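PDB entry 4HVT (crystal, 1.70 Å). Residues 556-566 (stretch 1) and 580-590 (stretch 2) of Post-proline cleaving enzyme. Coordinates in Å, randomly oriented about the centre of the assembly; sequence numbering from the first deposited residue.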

# COMPACT_ATOMS: atom_id res chain seq x y z
N SER A 556 -7.00 -29.75 -2.71
CA SER A 556 -6.28 -30.66 -1.84
C SER A 556 -4.82 -30.14 -1.77
O SER A 556 -4.41 -29.29 -2.59
N PRO A 557 -4.05 -30.61 -0.79
CA PRO A 557 -2.71 -30.05 -0.60
C PRO A 557 -1.86 -29.99 -1.85
O PRO A 557 -1.19 -28.98 -2.10
N GLU A 558 -1.96 -31.01 -2.67
CA GLU A 558 -1.19 -31.07 -3.91
C GLU A 558 -1.52 -29.99 -4.92
O GLU A 558 -0.66 -29.67 -5.76
N TYR A 559 -2.73 -29.42 -4.81
CA TYR A 559 -3.22 -28.46 -5.74
C TYR A 559 -3.31 -27.05 -5.10
O TYR A 559 -3.77 -26.13 -5.78
N LEU A 560 -2.92 -26.94 -3.82
CA LEU A 560 -3.10 -25.69 -3.05
C LEU A 560 -1.82 -24.89 -2.97
O LEU A 560 -0.82 -25.30 -2.34
N GLY A 561 -1.85 -23.69 -3.56
CA GLY A 561 -0.73 -22.77 -3.42
C GLY A 561 -1.10 -21.54 -2.62
O GLY A 561 -2.27 -21.17 -2.52
N ILE A 562 -0.09 -21.01 -1.94
CA ILE A 562 -0.29 -19.89 -1.07
C ILE A 562 0.70 -18.80 -1.46
O ILE A 562 1.80 -19.09 -1.91
N LYS A 563 0.25 -17.56 -1.37
CA LYS A 563 1.02 -16.39 -1.84
C LYS A 563 0.88 -15.20 -0.88
O LYS A 563 -0.22 -14.91 -0.44
N GLY A 564 2.01 -14.59 -0.52
CA GLY A 564 2.03 -13.42 0.38
C GLY A 564 3.32 -12.62 0.24
O GLY A 564 4.37 -13.15 -0.12
N GLY A 565 3.23 -11.32 0.44
CA GLY A 565 4.33 -10.38 0.24
C GLY A 565 4.53 -9.55 1.50
O GLY A 565 3.59 -9.21 2.15
N SER A 566 5.75 -9.16 1.77
CA SER A 566 6.07 -8.24 2.86
C SER A 566 5.72 -8.96 4.17
O SER A 566 6.16 -10.05 4.41
N PRO A 580 3.59 -27.95 6.53
CA PRO A 580 4.03 -28.20 5.17
C PRO A 580 3.06 -29.13 4.39
O PRO A 580 2.89 -29.00 3.15
N GLU A 581 2.39 -30.01 5.12
CA GLU A 581 1.52 -30.99 4.52
C GLU A 581 0.21 -30.46 3.96
O GLU A 581 -0.53 -31.19 3.28
N LEU A 582 -0.11 -29.20 4.26
CA LEU A 582 -1.33 -28.56 3.77
C LEU A 582 -1.20 -27.98 2.37
O LEU A 582 -2.24 -27.68 1.72
N PHE A 583 0.03 -27.77 1.91
CA PHE A 583 0.30 -26.94 0.72
C PHE A 583 1.15 -27.60 -0.31
O PHE A 583 1.97 -28.53 -0.03
N GLY A 584 0.92 -27.21 -1.55
CA GLY A 584 1.66 -27.75 -2.69
C GLY A 584 2.65 -26.78 -3.34
O GLY A 584 3.55 -27.20 -4.08
N ALA A 585 2.48 -25.48 -3.09
CA ALA A 585 3.36 -24.44 -3.61
C ALA A 585 3.20 -23.13 -2.80
O ALA A 585 2.16 -22.85 -2.18
N VAL A 586 4.30 -22.42 -2.75
CA VAL A 586 4.39 -21.19 -2.00
C VAL A 586 5.13 -20.10 -2.80
O VAL A 586 6.16 -20.37 -3.42
N ALA A 587 4.63 -18.87 -2.75
CA ALA A 587 5.39 -17.69 -3.20
C ALA A 587 5.54 -16.72 -2.02
O ALA A 587 4.57 -16.28 -1.45
N CYS A 588 6.80 -16.54 -1.61
CA CYS A 588 7.22 -15.73 -0.49
C CYS A 588 7.88 -14.49 -1.09
O CYS A 588 9.05 -14.52 -1.51
N GLU A 589 7.11 -13.41 -1.16
CA GLU A 589 7.53 -12.27 -1.96
C GLU A 589 8.01 -11.13 -1.07
O GLU A 589 7.33 -10.80 -0.09
N VAL A 590 9.17 -10.54 -1.43
CA VAL A 590 9.82 -9.41 -0.72
C VAL A 590 9.55 -9.50 0.78
O VAL A 590 8.99 -8.60 1.36

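Strands 560-565 and 585-589 run parallel, their axes 6° apart and 4.7 Å apart at closest approach; bridged residues such as Ile-562 and Val-586 place their side chains on the same face of the sheet. Pro-580, at the start of stretch 2, is out of reach of stretch 1. Glu-581 directs its CA-to-CB bond away (chi1 79°, p; chi2 -78°, m), and its contribution comes from the backbone: its O lies 3.3 Å from Pro-557 CB, on a proline ring with C-gamma exo pucker.

Leu-582 (m, t) also points away; its side chain's nearest approach is Leu-582 CD2 to Pro-557 CG, 5.3 Å. Its carbonyl does the touching instead. Leu-582 O approaches Pro-557 CA at 3.3 Å, with an angle of 135° at the hydrogen, and Leu-560 CD2 at 3.5 Å; this oxygen is buried without any conventional hydrogen-bonding partner in the model.

Phe-583 (chi1 -46°, m; chi2 -73°) supplies the aromatic surface of the interface. Although its CA-to-CB bond points away overall, CB touches stretch 1 and the ring gathers two aliphatic side chains. Ile-562 (p, t) sets CD1 4.0 Å from the centroid of the Phe-583 ring and only 5° off the ring normal, a CH-pi contact over the face, while Ile-562 CG2 reaches Phe-583 CD1 at 3.5 Å. Leu-560 (t, p) approaches obliquely, CD2 to Phe-583 CD1 at 3.8 Å.

Gly-584 has no side chain, and the geometry leaves no space for one: an ideal CB would lie 2.6 Å from Pro-557 O and 2.8 Å from Glu-558 O, both clashes. Its N donates to Leu-560 O at 2.7 Å and 167°. Water 1 lies beside this turn, its O 2.9 Å from Glu-558 O and 3.4 Å from Gly-584 O, the second weak; it has more acceptors in reach than protons to give.

Ala-585 shares its face with Ala-587, Lys-563 and Glu-589. Opposite it in register is Gly-561, whose CA comes 3.1 Å from Ala-585 O. Val-586 (t) projects to the other face, where its CG2 packs against Ile-562 CG1 at 3.8 Å, extending the apolar cluster from Phe-583. The methyl of Ala-587 returns to the first face and meets the aliphatic part of Lys-563, with Ala-587 CB 4.2 Å from Lys-563 CG. Cys-588 (t) adds little: across from Gly-564, the nearest approach of its side chain is Cys-588 CB to Gly-564 O, 5.1 Å.

Glu-589 (m, t, chi3 70°) carries the main polar contact. Its end comes nearer to stretch 1 than its CA-to-CB direction suggests, bringing OE2 to 3.1 Å from Lys-563 CG. Lys-563 (t, t, t, m) turns at its last torsion, and Lys-563 NZ forms a salt bridge with Glu-589 OE2 at 3.6 Å. Water 2 reinforces this pairing by accepting from Lys-563 NZ at 2.6 Å and donating to Glu-589 OE2 at 2.9 Å.

Val-590 (m) points sideways, and Val-590 CG2 comes no nearer than 4.1 Å, to Ser-566 N; its O contacts Ser-566 CA at 3.3 Å, and Ser-566 (t) points away.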

# COMPACT_ATOMS: atom_id res chain seq x y z
CB SER A 556 -6.37 -32.09 -2.38
OG SER A 556 -5.79 -32.22 -3.66
CB PRO A 557 -2.08 -31.02 0.41
CG PRO A 557 -3.23 -31.40 1.25
CD PRO A 557 -4.38 -31.56 0.29
CB GLU A 558 -1.38 -32.48 -4.52
CG GLU A 558 -1.50 -32.61 -6.02
CD GLU A 558 -1.71 -34.06 -6.42
OE1 GLU A 558 -1.70 -34.91 -5.51
OE2 GLU A 558 -1.89 -34.37 -7.61
CB TYR A 559 -4.60 -28.89 -6.27
CG TYR A 559 -4.52 -30.07 -7.21
CD1 TYR A 559 -4.29 -29.85 -8.55
CD2 TYR A 559 -4.66 -31.37 -6.76
CE1 TYR A 559 -4.22 -30.87 -9.43
CE2 TYR A 559 -4.56 -32.43 -7.65
CZ TYR A 559 -4.34 -32.14 -8.99
OH TYR A 559 -4.25 -33.09 -9.96
CB LEU A 560 -3.67 -25.98 -1.65
CG LEU A 560 -3.83 -24.73 -0.79
CD1 LEU A 560 -4.71 -23.66 -1.47
CD2 LEU A 560 -4.34 -25.10 0.62
CB ILE A 562 -0.15 -20.25 0.43
CG1 ILE A 562 1.20 -20.89 0.73
CG2 ILE A 562 -1.31 -21.13 0.87
CD1 ILE A 562 1.44 -21.02 2.25
CB LYS A 563 0.56 -16.09 -3.27
CG LYS A 563 1.18 -14.90 -3.95
CD LYS A 563 0.39 -14.56 -5.24
CE LYS A 563 0.56 -13.11 -5.67
NZ LYS A 563 -0.06 -12.11 -4.77
CB SER A 566 5.33 -6.91 2.63
OG SER A 566 5.79 -5.86 3.44
CB PRO A 580 5.38 -28.87 5.36
CG PRO A 580 5.41 -29.40 6.78
CD PRO A 580 4.60 -28.37 7.54
CB GLU A 581 1.23 -32.09 5.55
CG GLU A 581 0.17 -31.73 6.60
CD GLU A 581 0.63 -30.81 7.74
OE1 GLU A 581 1.83 -30.49 7.88
OE2 GLU A 581 -0.24 -30.43 8.54
CB LEU A 582 -1.74 -27.44 4.71
CG LEU A 582 -2.47 -27.79 6.00
CD1 LEU A 582 -2.91 -26.51 6.64
CD2 LEU A 582 -3.66 -28.71 5.82
CB PHE A 583 1.00 -25.62 1.14
CG PHE A 583 0.35 -24.98 2.28
CD1 PHE A 583 -0.89 -24.36 2.11
CD2 PHE A 583 0.95 -24.97 3.52
CE1 PHE A 583 -1.55 -23.77 3.16
CE2 PHE A 583 0.28 -24.41 4.59
CZ PHE A 583 -0.94 -23.80 4.42
CB ALA A 585 3.10 -24.16 -5.09
CB VAL A 586 5.16 -21.40 -0.70
CG1 VAL A 586 5.15 -20.14 0.14
CG2 VAL A 586 4.60 -22.54 0.16
CB ALA A 587 4.74 -17.05 -4.41
CB CYS A 588 8.19 -16.56 0.29
SG CYS A 588 8.75 -15.78 1.81
CB GLU A 589 6.35 -11.77 -2.78
CG GLU A 589 5.68 -12.84 -3.59
CD GLU A 589 4.53 -12.30 -4.39
OE1 GLU A 589 4.77 -11.53 -5.37
OE2 GLU A 589 3.37 -12.64 -4.02
CB VAL A 590 9.51 -8.04 -1.31
CG1 VAL A 590 10.10 -7.93 -2.70
CG2 VAL A 590 8.02 -7.79 -1.37
O HOH W 1 2.21 -29.80 -5.75
O HOH W 2 1.14 -11.41 -2.63